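Local atomic coordinates of probable transcriptional regulator (Pseudomonas aeruginosa, PDB entry 2ESN), a protein that probably regulates transcription as a LysR-type regulator, pairing a DNA-binding helix-turn-helix domain with a periplasmic-binding-protein-like effector domain. Residues C[168-174]-C[279-285]; C[150-154]-C[294-298]. One frame throughout, in Å; residues are numbered along the deposited sequence.

Contact 1 (C[168-174]-C[279-285])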
loop_
_atom_site.group_PDB
_atom_site.type_symbol
_atom_site.label_atom_id
_atom_site.label_comp_id
_atom_site.label_asym_id
_atom_site.label_seq_id
_atom_site.Cartn_x
_atom_site.Cartn_y
_atom_site.Cartn_z
ATOM N N ILE C 168 17.378 0.132 15.184
ATOM C CA ILE C 168 18.189 -0.890 14.503
ATOM C C ILE C 168 19.513 -1.149 15.206
ATOM O O ILE C 168 20.285 -0.228 15.467
ATOM C CB ILE C 168 18.472 -0.534 13.026
ATOM C CG1 ILE C 168 17.168 -0.380 12.234
ATOM C CG2 ILE C 168 19.405 -1.571 12.371
ATOM C CD1 ILE C 168 16.006 -1.224 12.735
ATOM N N GLN C 169 19.763 -2.417 15.514
ATOM C CA GLN C 169 21.099 -2.886 15.914
ATOM C C GLN C 169 21.703 -3.807 14.800
ATOM O O GLN C 169 20.961 -4.443 14.034
ATOM C CB GLN C 169 21.011 -3.655 17.252
ATOM C CG GLN C 169 20.110 -4.904 17.183
ATOM C CD GLN C 169 19.820 -5.566 18.538
ATOM O OE1 GLN C 169 20.304 -5.104 19.589
ATOM N NE2 GLN C 169 18.998 -6.642 18.518
ATOM N N ALA C 170 23.031 -3.894 14.770
ATOM C CA ALA C 170 23.786 -4.609 13.748
ATOM C C ALA C 170 24.885 -5.462 14.408
ATOM O O ALA C 170 25.441 -5.085 15.452
ATOM C CB ALA C 170 24.408 -3.628 12.799
ATOM N N HIS C 171 25.170 -6.622 13.813
ATOM C CA HIS C 171 26.262 -7.453 14.275
ATOM C C HIS C 171 27.087 -7.893 13.091
ATOM O O HIS C 171 26.549 -8.453 12.111
ATOM C CB HIS C 171 25.734 -8.662 15.065
ATOM C CG HIS C 171 25.210 -8.307 16.426
ATOM N ND1 HIS C 171 23.881 -7.999 16.660
ATOM C CD2 HIS C 171 25.841 -8.208 17.626
ATOM C CE1 HIS C 171 23.716 -7.736 17.947
ATOM N NE2 HIS C 171 24.889 -7.858 18.554
ATOM N N ASP C 172 28.393 -7.687 13.187
ATOM C CA ASP C 172 29.295 -8.034 12.087
ATOM C C ASP C 172 29.506 -9.522 11.955
ATOM O O ASP C 172 29.670 -10.224 12.975
ATOM C CB ASP C 172 30.604 -7.302 12.270
ATOM C CG ASP C 172 30.405 -5.810 12.298
ATOM O OD1 ASP C 172 29.424 -5.303 11.696
ATOM O OD2 ASP C 172 31.225 -5.145 12.946
ATOM N N TRP C 173 29.474 -10.021 10.720
ATOM C CA TRP C 173 29.780 -11.463 10.506
ATOM C C TRP C 173 30.870 -11.886 9.485
ATOM O O TRP C 173 31.291 -13.060 9.464
ATOM C CB TRP C 173 28.490 -12.283 10.362
ATOM C CG TRP C 173 27.608 -11.856 9.233
ATOM C CD1 TRP C 173 26.721 -10.829 9.257
ATOM C CD2 TRP C 173 27.528 -12.442 7.901
ATOM N NE1 TRP C 173 26.101 -10.729 8.028
ATOM C CE2 TRP C 173 26.555 -11.725 7.194
ATOM C CE3 TRP C 173 28.200 -13.499 7.251
ATOM C CZ2 TRP C 173 26.202 -12.029 5.829
ATOM C CZ3 TRP C 173 27.865 -13.810 5.920
ATOM C CH2 TRP C 173 26.877 -13.062 5.215
ATOM N N PHE C 174 31.332 -10.949 8.664
ATOM C CA PHE C 174 32.337 -11.248 7.642
ATOM C C PHE C 174 33.027 -9.986 7.155
ATOM O O PHE C 174 32.363 -9.082 6.609
ATOM C CB PHE C 174 31.665 -11.904 6.433
ATOM C CG PHE C 174 32.636 -12.411 5.390
ATOM C CD1 PHE C 174 33.703 -13.245 5.746
ATOM C CD2 PHE C 174 32.468 -12.079 4.054
ATOM C CE1 PHE C 174 34.611 -13.727 4.763
ATOM C CE2 PHE C 174 33.332 -12.560 3.080
ATOM C CZ PHE C 174 34.424 -13.392 3.424
ATOM N N VAL C 279 32.445 -4.892 5.654
ATOM C CA VAL C 279 32.110 -5.790 6.726
ATOM C C VAL C 279 30.640 -6.070 6.559
ATOM O O VAL C 279 29.844 -5.110 6.577
ATOM C CB VAL C 279 32.423 -5.160 8.129
ATOM C CG1 VAL C 279 32.027 -6.107 9.243
ATOM C CG2 VAL C 279 33.912 -4.870 8.225
ATOM N N LEU C 280 30.291 -7.345 6.330
ATOM C CA LEU C 280 28.875 -7.733 6.133
ATOM C C LEU C 280 28.232 -7.839 7.512
ATOM O O LEU C 280 28.880 -8.249 8.458
ATOM C CB LEU C 280 28.727 -9.082 5.405
ATOM C CG LEU C 280 29.171 -9.174 3.935
ATOM C CD1 LEU C 280 28.737 -10.521 3.380
ATOM C CD2 LEU C 280 28.554 -8.058 3.084
ATOM N N ARG C 281 26.978 -7.463 7.626
ATOM C CA ARG C 281 26.369 -7.455 8.933
ATOM C C ARG C 281 24.960 -7.939 8.958
ATOM O O ARG C 281 24.285 -8.097 7.945
ATOM C CB ARG C 281 26.519 -6.094 9.655
ATOM C CG ARG C 281 26.418 -4.921 8.773
ATOM C CD ARG C 281 27.393 -3.856 9.213
ATOM N NE ARG C 281 27.157 -3.461 10.581
ATOM C CZ ARG C 281 27.941 -2.645 11.276
ATOM N NH1 ARG C 281 29.043 -2.136 10.704
ATOM N NH2 ARG C 281 27.615 -2.332 12.531
ATOM N N LEU C 282 24.558 -8.253 10.174
ATOM C CA LEU C 282 23.251 -8.797 10.416
ATOM C C LEU C 282 22.534 -7.678 11.151
ATOM O O LEU C 282 22.947 -7.287 12.232
ATOM C CB LEU C 282 23.415 -10.052 11.278
ATOM C CG LEU C 282 22.120 -10.693 11.742
ATOM C CD1 LEU C 282 21.425 -11.315 10.516
ATOM C CD2 LEU C 282 22.347 -11.721 12.917
ATOM N N TYR C 283 21.479 -7.156 10.546
ATOM C CA TYR C 283 20.668 -6.133 11.166
ATOM C C TYR C 283 19.350 -6.671 11.740
ATOM O O TYR C 283 18.696 -7.535 11.137
ATOM C CB TYR C 283 20.318 -5.049 10.176
ATOM C CG TYR C 283 21.469 -4.450 9.424
ATOM C CD1 TYR C 283 21.834 -4.963 8.167
ATOM C CD2 TYR C 283 22.143 -3.317 9.907
ATOM C CE1 TYR C 283 22.848 -4.419 7.438
ATOM C CE2 TYR C 283 23.188 -2.749 9.167
ATOM C CZ TYR C 283 23.531 -3.311 7.923
ATOM O OH TYR C 283 24.564 -2.786 7.157
ATOM N N SER C 284 18.990 -6.133 12.912
ATOM C CA SER C 284 17.706 -6.369 13.523
ATOM C C SER C 284 17.226 -5.145 14.311
ATOM O O SER C 284 18.018 -4.253 14.677
ATOM C CB SER C 284 17.743 -7.570 14.459
ATOM O OG SER C 284 18.751 -7.349 15.405
ATOM N N HIS C 285 15.914 -5.138 14.512
ATOM C CA HIS C 285 15.204 -4.234 15.406
ATOM C C HIS C 285 15.349 -4.634 16.888
ATOM O O HIS C 285 15.132 -5.796 17.244
ATOM C CB HIS C 285 13.734 -4.243 15.021
ATOM C CG HIS C 285 12.986 -3.030 15.470
ATOM N ND1 HIS C 285 12.616 -2.826 16.785
ATOM C CD2 HIS C 285 12.549 -1.950 14.780
ATOM C CE1 HIS C 285 11.986 -1.672 16.884
ATOM N NE2 HIS C 285 11.933 -1.121 15.683
HETATM O O HOH W 1 21.628 -8.236 14.852
#
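Gln169 and Ser284 meet near one end of an antiparallel strand pair in the LysR-type effector domain, a periplasmic-binding-protein-like fold. Their main chains exchange two hydrogen bonds, and a third joins the side chains: Gln169 NE2 lies 3.2 Å from Ser284 OG, which sits close to the amide plane. His171 and Leu282 form the next hydrogen-bonded pair. A water on this face has its oxygen 2.9 Å from His171 ND1, donates to Leu282 O and also bonds Ser284 OG. Beyond Asp172 a classic irregularity appears, a beta bulge: Leu280 O accepts from Trp173 N, while Leu280 N donates to Phe174 O at 2.7 Å. Within the bulge, Trp173 places CG between its backbone N and carbonyl carbon (chi1 59°), and the indole lies across the partner strand. Leu280 CB rests over the six-membered ring, 4.1 Å from its centroid, and Leu280 CD1 reaches Trp173 CH2 at 3.6 Å. Helix 109-126 and Leu301 of helix 293-303 pack around this indole. On the face bearing Ala170, Asp172 and Tyr283, Asp158 forms a salt bridge with Arg281 NH1 and a hydrogen bond with Tyr283 OH. Asp172 OD1 sits over one face of the same guanidinium, near its centre and 3.1 Å from Arg281 NE, with the two planes 87° apart; this salt bridge is one of charge alone, since the N-H groups are directed away from OD1.

Contact 2 (C[150-154]-C[294-298]); sequences RIDFA and HAWMI
With CG anti to the carbonyl carbon in both Asp152 (chi1 -62°) and His294 (chi1 -82°), the carboxylate and the imidazole are brought together across the gap between a strand entrance and a helix. His294 NE2 donates to Asp152 OD1 at 2.7 Å, a fairly straight bond. The oxygen lies near the ring plane of His294, whereas the histidine meets OD1 on its anti side. Arg101 forms a salt bridge with that same oxygen and Val104 N donates to OD2, so both carboxylate oxygens of this buried aspartate have partners; the positive neighbour would probably favour its ionised form. The imidazole also serves as a stacking surface. Phe153 packs against it in an offset, roughly parallel stack, centroids 4.7 Å apart and planes at 26°, with Phe153 CZ over one face of the imidazole, offset toward its rim. Farther along the helix, Met297 CG touches Phe153 CE1 at 3.7 Å and Ile298 CG1 approaches Phe153 CE2 at 3.9 Å, so three helix residues touch the phenyl group. Phe105 of strand 102-107 and Leu282 of strand 278-285 also meet Phe153, which thus fastens helix 293-303 onto the sheet where strand 153-157 runs between those two strands.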
loop_
_atom_site.group_PDB
_atom_site.type_symbol
_atom_site.label_atom_id
_atom_site.label_comp_id
_atom_site.label_asym_id
_atom_site.label_seq_id
_atom_site.Cartn_x
_atom_site.Cartn_y
_atom_site.Cartn_z
ATOM N N ARG C 150 7.767 -8.898 10.367
ATOM C CA ARG C 150 7.505 -9.548 9.053
ATOM C C ARG C 150 8.833 -10.104 8.497
ATOM O O ARG C 150 8.837 -11.067 7.731
ATOM C CB ARG C 150 6.951 -8.541 8.045
ATOM C CG ARG C 150 5.762 -8.991 7.133
ATOM C CD ARG C 150 5.361 -7.785 6.232
ATOM N NE ARG C 150 5.883 -6.553 6.848
ATOM C CZ ARG C 150 5.198 -5.434 7.122
ATOM N NH1 ARG C 150 5.818 -4.412 7.728
ATOM N NH2 ARG C 150 3.911 -5.324 6.771
ATOM N N ILE C 151 9.930 -9.464 8.895
ATOM C CA ILE C 151 11.286 -9.871 8.585
ATOM C C ILE C 151 12.015 -9.881 9.939
ATOM O O ILE C 151 11.970 -8.896 10.691
ATOM C CB ILE C 151 11.944 -8.830 7.627
ATOM C CG1 ILE C 151 11.484 -9.029 6.186
ATOM C CG2 ILE C 151 13.427 -8.851 7.677
ATOM C CD1 ILE C 151 11.719 -7.764 5.278
ATOM N N ASP C 152 12.676 -10.992 10.231
ATOM C CA ASP C 152 13.470 -11.156 11.440
ATOM C C ASP C 152 14.750 -10.354 11.327
ATOM O O ASP C 152 15.131 -9.676 12.253
ATOM C CB ASP C 152 13.755 -12.670 11.691
ATOM C CG ASP C 152 12.469 -13.490 11.923
ATOM O OD1 ASP C 152 11.856 -13.344 12.974
ATOM O OD2 ASP C 152 12.032 -14.275 11.064
ATOM N N PHE C 153 15.406 -10.424 10.169
ATOM C CA PHE C 153 16.742 -9.875 10.011
ATOM C C PHE C 153 16.989 -9.330 8.597
ATOM O O PHE C 153 16.330 -9.717 7.664
ATOM C CB PHE C 153 17.800 -10.977 10.218
ATOM C CG PHE C 153 17.840 -11.570 11.587
ATOM C CD1 PHE C 153 17.253 -12.806 11.824
ATOM C CD2 PHE C 153 18.506 -10.932 12.613
ATOM C CE1 PHE C 153 17.315 -13.401 13.095
ATOM C CE2 PHE C 153 18.528 -11.482 13.915
ATOM C CZ PHE C 153 17.969 -12.721 14.155
ATOM N N ALA C 154 18.010 -8.499 8.453
ATOM C CA ALA C 154 18.409 -8.015 7.143
ATOM C C ALA C 154 19.896 -8.165 7.048
ATOM O O ALA C 154 20.589 -8.145 8.064
ATOM C CB ALA C 154 17.967 -6.565 6.933
ATOM N N HIS C 294 15.611 -14.922 18.115
ATOM C CA HIS C 294 16.487 -13.922 17.585
ATOM C C HIS C 294 17.831 -13.903 18.273
ATOM O O HIS C 294 18.850 -13.762 17.611
ATOM C CB HIS C 294 15.850 -12.543 17.694
ATOM C CG HIS C 294 14.899 -12.257 16.584
ATOM N ND1 HIS C 294 14.888 -11.055 15.905
ATOM C CD2 HIS C 294 13.948 -13.037 16.004
ATOM C CE1 HIS C 294 13.944 -11.094 14.975
ATOM N NE2 HIS C 294 13.377 -12.293 14.994
ATOM N N ALA C 295 17.837 -14.032 19.595
ATOM C CA ALA C 295 19.098 -14.088 20.350
ATOM C C ALA C 295 19.940 -15.315 19.916
ATOM O O ALA C 295 21.125 -15.220 19.765
ATOM C CB ALA C 295 18.811 -14.128 21.910
ATOM N N TRP C 296 19.301 -16.463 19.706
ATOM C CA TRP C 296 20.050 -17.655 19.251
ATOM C C TRP C 296 20.697 -17.415 17.858
ATOM O O TRP C 296 21.925 -17.656 17.650
ATOM C CB TRP C 296 19.117 -18.831 19.248
ATOM C CG TRP C 296 19.684 -20.082 18.646
ATOM C CD1 TRP C 296 20.483 -20.989 19.260
ATOM C CD2 TRP C 296 19.451 -20.576 17.317
ATOM N NE1 TRP C 296 20.763 -22.016 18.402
ATOM C CE2 TRP C 296 20.181 -21.770 17.188
ATOM C CE3 TRP C 296 18.735 -20.088 16.204
ATOM C CZ2 TRP C 296 20.185 -22.533 16.020
ATOM C CZ3 TRP C 296 18.740 -20.864 15.003
ATOM C CH2 TRP C 296 19.473 -22.070 14.938
ATOM N N MET C 297 19.881 -16.909 16.920
ATOM C CA MET C 297 20.344 -16.726 15.560
ATOM C C MET C 297 21.459 -15.709 15.554
ATOM O O MET C 297 22.473 -15.864 14.835
ATOM C CB MET C 297 19.214 -16.359 14.607
ATOM C CG MET C 297 19.720 -16.190 13.126
ATOM S SD MET C 297 20.432 -17.656 12.371
ATOM C CE MET C 297 19.020 -18.469 12.039
ATOM N N ILE C 298 21.321 -14.661 16.372
ATOM C CA ILE C 298 22.413 -13.706 16.510
ATOM C C ILE C 298 23.706 -14.408 16.973
ATOM O O ILE C 298 24.764 -14.217 16.397
ATOM C CB ILE C 298 22.071 -12.567 17.458
ATOM C CG1 ILE C 298 21.106 -11.582 16.798
ATOM C CG2 ILE C 298 23.313 -11.784 17.791
ATOM C CD1 ILE C 298 20.388 -10.675 17.816
#

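Both contacts belong to one effector domain and illustrate how a sheet is held together by its own strands and covered by a helix. Contact 1 is strand to strand, held chiefly by main-chain bonds and only partly buried, with charged and hydrated groups among its side chains. Contact 2 is smaller and buried, made mainly by side chains: one histidine-carboxylate hydrogen bond beside an aromatic and aliphatic cluster. The centres of contact 1 and contact 2 lie about 10 Å apart. Strands 153-157 and 278-285 are antiparallel neighbours, with Tyr283 N 2.8 Å from Ala154 O, a probable hydrogen bond. Packing continues between them, Leu282 CD1 lying 3.6 Å from Phe153 CD2.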